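Local coordinates for protein DnaB intein (Synechocystis sp., PDB 1MI8) that probably excises itself from a replicative DNA helicase precursor by protein splicing, joining the flanking segments, at residues F77-G82 and L91-A96. The protein carries 4 engineered substitutions. Sequence-based numbering, arbitrary orientation.
Sequences FLTIDG and LKEHIA
Leu78 and Ala96 make the direct backbone link between 77-82 and 91-96: Ala96 N donates to Leu78 O at 2.7 Å, with an N-H...O angle of 152°. That carbonyl oxygen also takes a CA-H...O contact from Ile95, CA to O 3.1 Å. Beside the bond, Leu78 turns its CG anti to its backbone N (chi1 -179°), and its CD2 packs on Ala96 CB at 3.8 Å. Water 1 spans the same junction, accepting from Leu78 N and donating to Ala96 O. One residue further along, Thr79 OG1 donates a long bond to Glu93 OE1, 3.3 Å, approaching from above the carboxylate plane. Water 2 donates to the same OE1 and accepts from His94 N and Ile80 N, so a second water bridge ties the two segments together. At the outer end, Ile80 and His94 run side by side, and the tip of Ile80, CD1, reaches His94 ND1 at 3.6 Å. At the inner end, Ile95 sends CD1 to Phe77 CD2, 4.1 Å away.

Both segments belong to the all-beta splicing domain of the intein family. Strand 76-79 forms a hairpin with 82-85 through a type I turn from Thr79 to Gly82, while strand 94-98 pairs antiparallel with 120-140 in the larger sheet; the short strand pieces meet at 120°, well away from strict antiparallel.

Further out, Lys92 NZ forms a salt bridge with Glu93 OE2 at 3.0 Å, again from above the carboxylate plane, and may help to stabilise the negative charge of Glu93. Asp81 OD1 has its own salt bridge to Lys84. Leu61 and Ile152 each touch both Phe77 and Ile95, extending that apolar end into strands 41-63 and 152-155.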
ATOM      1  N   PHE A  77       8.543   6.420  -8.347  1.00 23.54           N
ATOM      2  CA  PHE A  77       8.562   7.566  -7.444  1.00 21.19           C
ATOM      3  C   PHE A  77       9.894   7.580  -6.698  1.00 22.63           C
ATOM      4  O   PHE A  77      10.553   6.529  -6.542  1.00 20.76           O
ATOM      5  CB  PHE A  77       7.415   7.475  -6.432  1.00 22.77           C
ATOM      6  CG  PHE A  77       6.075   7.511  -7.068  1.00 22.48           C
ATOM      7  CD1 PHE A  77       5.566   6.376  -7.719  1.00 19.35           C
ATOM      8  CD2 PHE A  77       5.352   8.717  -7.107  1.00 21.66           C
ATOM      9  CE1 PHE A  77       4.343   6.441  -8.414  1.00 19.78           C
ATOM     10  CE2 PHE A  77       4.134   8.797  -7.799  1.00 20.04           C
ATOM     11  CZ  PHE A  77       3.630   7.662  -8.455  1.00 21.21           C
ATOM     12  N   LEU A  78      10.284   8.758  -6.225  1.00 21.01           N
ATOM     13  CA  LEU A  78      11.582   8.854  -5.635  1.00 22.93           C
ATOM     14  C   LEU A  78      11.543   8.653  -4.162  1.00 23.30           C
ATOM     15  O   LEU A  78      10.941   9.435  -3.414  1.00 21.05           O
ATOM     16  CB  LEU A  78      12.258  10.161  -6.017  1.00 24.61           C
ATOM     17  CG  LEU A  78      13.672  10.334  -5.449  1.00 27.26           C
ATOM     18  CD1 LEU A  78      14.685   9.244  -5.994  1.00 23.91           C
ATOM     19  CD2 LEU A  78      14.128  11.714  -5.818  1.00 25.25           C
ATOM     20  N   THR A  79      12.205   7.552  -3.782  1.00 23.00           N
ATOM     21  CA  THR A  79      12.304   7.092  -2.397  1.00 25.35           C
ATOM     22  C   THR A  79      13.644   7.530  -1.765  1.00 28.51           C
ATOM     23  O   THR A  79      14.570   7.914  -2.485  1.00 26.48           O
ATOM     24  CB  THR A  79      12.164   5.530  -2.432  1.00 27.20           C
ATOM     25  OG1 THR A  79      10.774   5.173  -2.315  1.00 27.93           O
ATOM     26  CG2 THR A  79      12.963   4.887  -1.495  1.00 19.79           C
ATOM     27  N   ILE A  80      13.730   7.500  -0.427  1.00 29.80           N
ATOM     28  CA  ILE A  80      14.961   7.832   0.255  1.00 32.42           C
ATOM     29  C   ILE A  80      16.021   6.887  -0.288  1.00 33.72           C
ATOM     30  O   ILE A  80      17.170   7.270  -0.405  1.00 32.22           O
ATOM     31  CB  ILE A  80      14.861   7.657   1.795  1.00 33.31           C
ATOM     32  CG1 ILE A  80      13.938   8.756   2.390  1.00 33.91           C
ATOM     33  CG2 ILE A  80      16.225   7.861   2.411  1.00 35.93           C
ATOM     34  CD1 ILE A  80      13.420   8.489   3.829  1.00 31.52           C
ATOM     35  N   ASP A  81      15.691   5.643  -0.622  1.00 34.44           N
ATOM     36  CA  ASP A  81      16.813   4.930  -1.202  1.00 37.46           C
ATOM     37  C   ASP A  81      16.681   4.642  -2.695  1.00 36.59           C
ATOM     38  O   ASP A  81      17.022   3.585  -3.193  1.00 38.81           O
ATOM     39  CB  ASP A  81      17.292   3.717  -0.325  1.00 42.12           C
ATOM     40  CG  ASP A  81      16.305   2.582  -0.223  1.00 45.30           C
ATOM     41  OD1 ASP A  81      16.087   1.937  -1.260  1.00 48.09           O
ATOM     42  OD2 ASP A  81      15.781   2.317   0.906  1.00 45.18           O
ATOM     43  N   GLY A  82      16.216   5.653  -3.424  1.00 33.85           N
ATOM     44  CA  GLY A  82      16.108   5.528  -4.862  1.00 30.56           C
ATOM     45  C   GLY A  82      14.747   5.398  -5.505  1.00 27.85           C
ATOM     46  O   GLY A  82      13.737   5.383  -4.847  1.00 29.78           O
ATOM     47  N   LEU A  91       4.045   1.272   3.159  1.00 26.28           N
ATOM     48  CA  LEU A  91       3.728   2.392   4.028  1.00 25.59           C
ATOM     49  C   LEU A  91       4.909   2.877   4.851  1.00 27.81           C
ATOM     50  O   LEU A  91       4.835   3.943   5.471  1.00 28.17           O
ATOM     51  CB  LEU A  91       2.531   2.041   4.933  1.00 25.62           C
ATOM     52  CG  LEU A  91       1.172   1.816   4.226  1.00 26.47           C
ATOM     53  CD1 LEU A  91       0.116   2.494   5.035  1.00 26.99           C
ATOM     54  CD2 LEU A  91       1.115   2.412   2.792  1.00 27.09           C
ATOM     55  N   LYS A  92       5.997   2.117   4.866  1.00 28.46           N
ATOM     56  CA  LYS A  92       7.194   2.558   5.593  1.00 29.71           C
ATOM     57  C   LYS A  92       8.043   3.451   4.687  1.00 28.00           C
ATOM     58  O   LYS A  92       9.090   3.939   5.110  1.00 27.67           O
ATOM     59  CB  LYS A  92       8.083   1.359   6.000  1.00 31.55           C
ATOM     60  CG  LYS A  92       8.829   0.735   4.783  1.00 35.94           C
ATOM     61  CD  LYS A  92       9.544  -0.576   5.141  1.00 39.94           C
ATOM     62  CE  LYS A  92      10.111  -1.325   3.901  1.00 39.98           C
ATOM     63  NZ  LYS A  92      11.014  -0.503   3.029  1.00 41.38           N
ATOM     64  N   GLU A  93       7.663   3.639   3.432  1.00 24.78           N
ATOM     65  CA  GLU A  93       8.548   4.463   2.583  1.00 24.59           C
ATOM     66  C   GLU A  93       8.220   5.959   2.653  1.00 23.33           C
ATOM     67  O   GLU A  93       7.116   6.341   3.031  1.00 24.52           O
ATOM     68  CB  GLU A  93       8.456   4.028   1.088  1.00 26.52           C
ATOM     69  CG  GLU A  93       8.764   2.552   0.656  1.00 28.19           C
ATOM     70  CD  GLU A  93      10.278   2.259   0.466  1.00 33.80           C
ATOM     71  OE1 GLU A  93      11.098   3.187   0.242  1.00 36.27           O
ATOM     72  OE2 GLU A  93      10.652   1.085   0.481  1.00 33.42           O
ATOM     73  N   HIS A  94       9.171   6.825   2.311  1.00 22.40           N
ATOM     74  CA  HIS A  94       8.827   8.239   2.201  1.00 21.33           C
ATOM     75  C   HIS A  94       9.137   8.533   0.732  1.00 21.13           C
ATOM     76  O   HIS A  94      10.044   7.917   0.157  1.00 20.79           O
ATOM     77  CB  HIS A  94       9.725   9.147   3.059  1.00 23.22           C
ATOM     78  CG  HIS A  94       9.614   8.899   4.534  1.00 23.77           C
ATOM     79  ND1 HIS A  94      10.139   7.774   5.139  1.00 26.17           N
ATOM     80  CD2 HIS A  94       8.979   9.590   5.509  1.00 24.23           C
ATOM     81  CE1 HIS A  94       9.821   7.780   6.423  1.00 25.46           C
ATOM     82  NE2 HIS A  94       9.114   8.867   6.672  1.00 25.74           N
ATOM     83  N   ILE A  95       8.429   9.468   0.115  1.00 19.64           N
ATOM     84  CA  ILE A  95       8.762   9.839  -1.277  1.00 20.02           C
ATOM     85  C   ILE A  95       8.954  11.347  -1.422  1.00 18.87           C
ATOM     86  O   ILE A  95       8.470  12.168  -0.630  1.00 18.03           O
ATOM     87  CB  ILE A  95       7.729   9.362  -2.303  1.00 19.84           C
ATOM     88  CG1 ILE A  95       6.414  10.106  -2.099  1.00 22.88           C
ATOM     89  CG2 ILE A  95       7.550   7.819  -2.144  1.00 20.27           C
ATOM     90  CD1 ILE A  95       5.338   9.802  -3.205  1.00 23.45           C
ATOM     91  N   ALA A  96       9.710  11.689  -2.435  1.00 17.85           N
ATOM     92  CA  ALA A  96      10.086  13.052  -2.681  1.00 21.00           C
ATOM     93  C   ALA A  96       8.951  13.944  -3.236  1.00 22.05           C
ATOM     94  O   ALA A  96       8.301  13.581  -4.252  1.00 22.13           O
ATOM     95  CB  ALA A  96      11.257  13.040  -3.633  1.00 19.86           C
TER
HETATM   96  O   HOH W   1       8.625  10.937  -5.626  1.00 17.35           O
HETATM   97  O   HOH W   2      11.857   5.772   1.660  1.00 24.71           O